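Local coordinates for fucoxanthin chlorophyll a/c-binding protein Lhcq11 (Chaetoceros gracilis, PDB 6L4U) that probably harvests light as a peripheral antenna subunit, binding chlorophylls a and c and carotenoids and passing excitation energy on to a photosystem, at residues E63-S68 with W94-E99. Residues are numbered along the deposited sequence; the frame is centred on the assembly and turned at random.
Sequences EAILSS and WYRHSE. With CLA (chlorophyll a), chain B.
Ile-65 lays its CG2 methyl against CB of Arg-96 at 3.7 Å, while CD1 of the same isoleucine touches CB and CG, the two side chains running past one another in opposite senses. Arg-96 leaves its helix with CG anti to the backbone N (chi1 -179°) and then folds at chi2 and chi3, which brings the guanidinium round to the chlorophyll a beside it. There NH2 gives a nearly straight hydrogen bond of 2.5 Å to the ester carbonyl O1D of the pigment, with an N-H...O angle of 170°. Methyl CMA of the macrocycle sits over one guanidinium face, displaced toward NH1, and the carbonyl O of Ser-68 lies over the opposite one, close to NH2 but too poorly angled for a hydrogen bond; the carbonyl O of Ile-65 sits at the edge. NH1 forms a salt bridge with OE1 of Glu-99 (2.8 Å), and that same oxygen binds the magnesium at 2.5 Å, with OE2 only slightly farther, at 2.7 Å. Leu-66 adds its CD2 methyl beside the ester oxygen O2D at 3.4 Å. From helix 208-230, Arg-219 pairs with OE2 of Glu-99, the charge-compensated glutamate ligand familiar from the light-harvesting complex family. With an arginine on each carboxylate oxygen, Glu-99 is probably held as an anion, and Arg-96 ties the magnesium ligand to the methyl ester of the same chlorophyll.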
ATOM      1  N   GLU Y  63     -68.017  27.460  24.866  1.00 67.58           N
ATOM      2  CA  GLU Y  63     -69.063  28.092  25.660  1.00 67.58           C
ATOM      3  C   GLU Y  63     -69.637  27.157  26.716  1.00 67.58           C
ATOM      4  O   GLU Y  63     -70.230  27.633  27.689  1.00 67.58           O
ATOM      5  CB  GLU Y  63     -70.180  28.611  24.750  1.00 67.58           C
ATOM      6  CG  GLU Y  63     -71.003  27.529  24.068  1.00 67.58           C
ATOM      7  CD  GLU Y  63     -70.428  27.090  22.734  1.00 67.58           C
ATOM      8  OE1 GLU Y  63     -69.269  27.444  22.428  1.00 67.58           O
ATOM      9  OE2 GLU Y  63     -71.133  26.372  21.993  1.00 67.58           O
ATOM     10  N   ALA Y  64     -69.477  25.843  26.550  1.00 62.93           N
ATOM     11  CA  ALA Y  64     -69.870  24.912  27.598  1.00 62.93           C
ATOM     12  C   ALA Y  64     -68.838  24.855  28.715  1.00 62.93           C
ATOM     13  O   ALA Y  64     -69.163  24.448  29.835  1.00 62.93           O
ATOM     14  CB  ALA Y  64     -70.090  23.518  27.012  1.00 62.93           C
ATOM     15  N   ILE Y  65     -67.595  25.249  28.429  1.00 63.23           N
ATOM     16  CA  ILE Y  65     -66.578  25.315  29.470  1.00 63.23           C
ATOM     17  C   ILE Y  65     -66.760  26.573  30.308  1.00 63.23           C
ATOM     18  O   ILE Y  65     -66.770  26.519  31.544  1.00 63.23           O
ATOM     19  CB  ILE Y  65     -65.172  25.245  28.845  1.00 63.23           C
ATOM     20  CG1 ILE Y  65     -64.895  23.844  28.299  1.00 63.23           C
ATOM     21  CG2 ILE Y  65     -64.106  25.635  29.857  1.00 63.23           C
ATOM     22  CD1 ILE Y  65     -64.795  22.781  29.364  1.00 63.23           C
ATOM     23  N   LEU Y  66     -66.940  27.719  29.651  1.00 65.17           N
ATOM     24  CA  LEU Y  66     -67.042  29.000  30.339  1.00 65.17           C
ATOM     25  C   LEU Y  66     -68.443  29.297  30.862  1.00 65.17           C
ATOM     26  O   LEU Y  66     -68.714  30.444  31.229  1.00 65.17           O
ATOM     27  CB  LEU Y  66     -66.592  30.130  29.412  1.00 65.17           C
ATOM     28  CG  LEU Y  66     -65.129  30.073  28.974  1.00 65.17           C
ATOM     29  CD1 LEU Y  66     -64.909  30.933  27.740  1.00 65.17           C
ATOM     30  CD2 LEU Y  66     -64.201  30.483  30.102  1.00 65.17           C
ATOM     31  N   SER Y  67     -69.333  28.310  30.901  1.00 64.77           N
ATOM     32  CA  SER Y  67     -70.597  28.446  31.608  1.00 64.77           C
ATOM     33  C   SER Y  67     -70.499  27.999  33.060  1.00 64.77           C
ATOM     34  O   SER Y  67     -71.526  27.932  33.743  1.00 64.77           O
ATOM     35  CB  SER Y  67     -71.692  27.655  30.892  1.00 64.77           C
ATOM     36  OG  SER Y  67     -71.790  28.038  29.532  1.00 64.77           O
ATOM     37  N   SER Y  68     -69.292  27.702  33.543  1.00 65.96           N
ATOM     38  CA  SER Y  68     -69.051  27.228  34.892  1.00 65.96           C
ATOM     39  C   SER Y  68     -67.733  27.817  35.372  1.00 65.96           C
ATOM     40  O   SER Y  68     -66.711  27.648  34.692  1.00 65.96           O
ATOM     41  CB  SER Y  68     -68.988  25.699  34.958  1.00 65.96           C
ATOM     42  OG  SER Y  68     -70.226  25.116  34.593  1.00 65.96           O
ATOM     43  N   TRP Y  94     -58.607  21.589  28.615  1.00 67.09           N
ATOM     44  CA  TRP Y  94     -57.429  21.360  29.440  1.00 67.09           C
ATOM     45  C   TRP Y  94     -57.267  22.455  30.484  1.00 67.09           C
ATOM     46  O   TRP Y  94     -56.757  22.195  31.578  1.00 67.09           O
ATOM     47  CB  TRP Y  94     -56.181  21.272  28.563  1.00 67.09           C
ATOM     48  CG  TRP Y  94     -54.942  20.997  29.339  1.00 67.09           C
ATOM     49  CD1 TRP Y  94     -54.005  21.901  29.736  1.00 67.09           C
ATOM     50  CD2 TRP Y  94     -54.510  19.728  29.833  1.00 67.09           C
ATOM     51  NE1 TRP Y  94     -53.011  21.273  30.441  1.00 67.09           N
ATOM     52  CE2 TRP Y  94     -53.297  19.937  30.515  1.00 67.09           C
ATOM     53  CE3 TRP Y  94     -55.029  18.434  29.762  1.00 67.09           C
ATOM     54  CZ2 TRP Y  94     -52.595  18.900  31.120  1.00 67.09           C
ATOM     55  CZ3 TRP Y  94     -54.334  17.409  30.361  1.00 67.09           C
ATOM     56  CH2 TRP Y  94     -53.133  17.647  31.036  1.00 67.09           C
ATOM     57  N   TYR Y  95     -57.703  23.675  30.167  1.00 65.73           N
ATOM     58  CA  TYR Y  95     -57.656  24.754  31.145  1.00 65.73           C
ATOM     59  C   TYR Y  95     -58.676  24.535  32.253  1.00 65.73           C
ATOM     60  O   TYR Y  95     -58.437  24.906  33.407  1.00 65.73           O
ATOM     61  CB  TYR Y  95     -57.900  26.101  30.464  1.00 65.73           C
ATOM     62  CG  TYR Y  95     -56.794  26.588  29.554  1.00 65.73           C
ATOM     63  CD1 TYR Y  95     -55.529  26.018  29.584  1.00 65.73           C
ATOM     64  CD2 TYR Y  95     -57.021  27.630  28.665  1.00 65.73           C
ATOM     65  CE1 TYR Y  95     -54.530  26.466  28.749  1.00 65.73           C
ATOM     66  CE2 TYR Y  95     -56.026  28.086  27.829  1.00 65.73           C
ATOM     67  CZ  TYR Y  95     -54.783  27.500  27.875  1.00 65.73           C
ATOM     68  OH  TYR Y  95     -53.788  27.951  27.043  1.00 65.73           O
ATOM     69  N   ARG Y  96     -59.823  23.934  31.928  1.00 65.64           N
ATOM     70  CA  ARG Y  96     -60.847  23.718  32.945  1.00 65.64           C
ATOM     71  C   ARG Y  96     -60.508  22.520  33.822  1.00 65.64           C
ATOM     72  O   ARG Y  96     -60.729  22.557  35.038  1.00 65.64           O
ATOM     73  CB  ARG Y  96     -62.213  23.539  32.286  1.00 65.64           C
ATOM     74  CG  ARG Y  96     -63.370  23.321  33.254  1.00 65.64           C
ATOM     75  CD  ARG Y  96     -63.420  24.382  34.346  1.00 65.64           C
ATOM     76  NE  ARG Y  96     -64.018  25.626  33.883  1.00 65.64           N
ATOM     77  CZ  ARG Y  96     -63.689  26.825  34.347  1.00 65.64           C
ATOM     78  NH1 ARG Y  96     -62.765  26.943  35.290  1.00 65.64           N
ATOM     79  NH2 ARG Y  96     -64.285  27.907  33.868  1.00 65.64           N
ATOM     80  N   HIS Y  97     -59.977  21.449  33.222  1.00 68.27           N
ATOM     81  CA  HIS Y  97     -59.608  20.272  34.000  1.00 68.27           C
ATOM     82  C   HIS Y  97     -58.450  20.561  34.938  1.00 68.27           C
ATOM     83  O   HIS Y  97     -58.410  20.034  36.055  1.00 68.27           O
ATOM     84  CB  HIS Y  97     -59.250  19.109  33.077  1.00 68.27           C
ATOM     85  CG  HIS Y  97     -59.147  17.791  33.780  1.00 68.27           C
ATOM     86  ND1 HIS Y  97     -60.130  16.827  33.699  1.00 68.27           N
ATOM     87  CD2 HIS Y  97     -58.187  17.278  34.584  1.00 68.27           C
ATOM     88  CE1 HIS Y  97     -59.778  15.781  34.422  1.00 68.27           C
ATOM     89  NE2 HIS Y  97     -58.601  16.026  34.967  1.00 68.27           N
ATOM     90  N   SER Y  98     -57.507  21.397  34.515  1.00 69.60           N
ATOM     91  CA  SER Y  98     -56.377  21.688  35.376  1.00 69.60           C
ATOM     92  C   SER Y  98     -56.700  22.724  36.441  1.00 69.60           C
ATOM     93  O   SER Y  98     -55.961  22.816  37.422  1.00 69.60           O
ATOM     94  CB  SER Y  98     -55.181  22.159  34.555  1.00 69.60           C
ATOM     95  OG  SER Y  98     -54.075  22.369  35.408  1.00 69.60           O
ATOM     96  N   GLU Y  99     -57.768  23.512  36.273  1.00 68.24           N
ATOM     97  CA  GLU Y  99     -58.171  24.409  37.353  1.00 68.24           C
ATOM     98  C   GLU Y  99     -58.752  23.624  38.521  1.00 68.24           C
ATOM     99  O   GLU Y  99     -58.398  23.874  39.679  1.00 68.24           O
ATOM    100  CB  GLU Y  99     -59.178  25.458  36.867  1.00 68.24           C
ATOM    101  CG  GLU Y  99     -59.646  26.377  38.004  1.00 68.24           C
ATOM    102  CD  GLU Y  99     -60.199  27.727  37.571  1.00 68.24           C
ATOM    103  OE1 GLU Y  99     -60.382  27.984  36.371  1.00 68.24           O
ATOM    104  OE2 GLU Y  99     -60.448  28.560  38.458  1.00 68.24           O
TER
HETATM  105 MG   CLA B 301     -59.323  30.233  36.650  1.00 68.44          MG
HETATM  106  CHA CLA B 301     -61.616  31.607  34.468  1.00 68.44           C
HETATM  107  CHB CLA B 301     -58.257  28.207  34.142  1.00 68.44           C
HETATM  108  CHC CLA B 301     -56.788  29.320  38.677  1.00 68.44           C
HETATM  109  CHD CLA B 301     -60.180  32.948  39.039  1.00 68.44           C
HETATM  110  NA  CLA B 301     -59.801  29.978  34.649  1.00 68.44           N
HETATM  111  C1A CLA B 301     -60.751  30.485  33.949  1.00 68.44           C
HETATM  112  C2A CLA B 301     -60.927  29.936  32.548  1.00 68.44           C
HETATM  113  C3A CLA B 301     -59.898  28.827  32.535  1.00 68.44           C
HETATM  114  C4A CLA B 301     -59.276  29.025  33.872  1.00 68.44           C
HETATM  115  CMA CLA B 301     -60.629  27.493  32.533  1.00 68.44           C
HETATM  116  CAA CLA B 301     -60.508  31.001  31.504  1.00 68.44           C
HETATM  117  CBA CLA B 301     -59.535  30.651  30.373  1.00 68.44           C
HETATM  118  CGA CLA B 301     -58.150  31.164  30.689  1.00 68.44           C
HETATM  119  O1A CLA B 301     -57.872  32.344  30.586  1.00 68.44           O
HETATM  120  O2A CLA B 301     -57.143  30.222  31.141  1.00 68.44           O
HETATM  121  NB  CLA B 301     -57.748  28.956  36.427  1.00 68.44           N
HETATM  122  C1B CLA B 301     -57.482  28.166  35.389  1.00 68.44           C
HETATM  123  C2B CLA B 301     -56.331  27.244  35.586  1.00 68.44           C
HETATM  124  C3B CLA B 301     -55.896  27.590  36.953  1.00 68.44           C
HETATM  125  C4B CLA B 301     -56.841  28.664  37.363  1.00 68.44           C
HETATM  126  CMB CLA B 301     -55.733  26.225  34.662  1.00 68.44           C
HETATM  127  CAB CLA B 301     -54.771  27.006  37.723  1.00 68.44           C
HETATM  128  CBB CLA B 301     -53.756  27.747  38.123  1.00 68.44           C
HETATM  129  NC  CLA B 301     -58.650  30.988  38.452  1.00 68.44           N
HETATM  130  C1C CLA B 301     -57.605  30.464  39.116  1.00 68.44           C
HETATM  131  C2C CLA B 301     -57.284  31.132  40.406  1.00 68.44           C
HETATM  132  C3C CLA B 301     -58.292  32.195  40.495  1.00 68.44           C
HETATM  133  C4C CLA B 301     -59.070  32.006  39.249  1.00 68.44           C
HETATM  134  CMC CLA B 301     -56.206  30.836  41.406  1.00 68.44           C
HETATM  135  CAC CLA B 301     -58.481  33.216  41.591  1.00 68.44           C
HETATM  136  CBC CLA B 301     -57.661  34.423  41.198  1.00 68.44           C
HETATM  137  ND  CLA B 301     -60.488  31.899  36.797  1.00 68.44           N
HETATM  138  C1D CLA B 301     -60.896  32.865  37.776  1.00 68.44           C
HETATM  139  C2D CLA B 301     -62.047  33.721  37.413  1.00 68.44           C
HETATM  140  C3D CLA B 301     -62.330  33.179  36.064  1.00 68.44           C
HETATM  141  C4D CLA B 301     -61.409  32.177  35.805  1.00 68.44           C
HETATM  142  CMD CLA B 301     -62.831  34.828  38.055  1.00 68.44           C
HETATM  143  CAD CLA B 301     -63.201  33.312  34.880  1.00 68.44           C
HETATM  144  OBD CLA B 301     -64.180  34.133  34.764  1.00 68.44           O
HETATM  145  CBD CLA B 301     -62.803  32.299  33.889  1.00 68.44           C
HETATM  146  CGD CLA B 301     -63.911  31.295  33.907  1.00 68.44           C
HETATM  147  O1D CLA B 301     -63.814  30.275  34.566  1.00 68.44           O
HETATM  148  O2D CLA B 301     -65.134  31.534  33.168  1.00 68.44           O
HETATM  149  CED CLA B 301     -66.323  30.861  33.565  1.00 68.44           C
HETATM  150  C1  CLA B 301     -56.297  30.632  32.203  1.00 68.44           C
HETATM  151  C2  CLA B 301     -54.868  30.161  32.063  1.00 68.44           C
HETATM  152  C3  CLA B 301     -54.126  29.928  33.161  1.00 68.44           C
HETATM  153  C4  CLA B 301     -54.698  30.140  34.533  1.00 68.44           C
HETATM  154  C5  CLA B 301     -52.695  29.470  33.039  1.00 68.44           C
HETATM  155  C6  CLA B 301     -51.701  30.610  33.243  1.00 68.44           C
HETATM  156  C7  CLA B 301     -51.097  30.572  34.644  1.00 68.44           C
HETATM  157  C8  CLA B 301     -50.035  31.635  34.839  1.00 68.44           C
HETATM  158  C9  CLA B 301     -48.653  30.994  34.889  1.00 68.44           C
HETATM  159  C10 CLA B 301     -50.339  32.418  36.108  1.00 68.44           C
HETATM  160  C11 CLA B 301     -49.273  33.468  36.384  1.00 68.44           C
HETATM  161  C12 CLA B 301     -49.091  33.657  37.882  1.00 68.44           C
HETATM  162  C13 CLA B 301     -50.300  34.357  38.486  1.00 68.44           C
HETATM  163  C14 CLA B 301     -50.325  35.835  38.114  1.00 68.44           C
HETATM  164  C15 CLA B 301     -50.273  34.164  39.995  1.00 68.44           C
HETATM  165  C16 CLA B 301     -49.098  34.875  40.655  1.00 68.44           C
HETATM  166  C17 CLA B 301     -49.304  34.991  42.161  1.00 68.44           C
HETATM  167  C18 CLA B 301     -49.453  33.618  42.803  1.00 68.44           C
HETATM  168  C19 CLA B 301     -50.696  33.560  43.684  1.00 68.44           C
HETATM  169  C20 CLA B 301     -48.201  33.245  43.589  1.00 68.44           C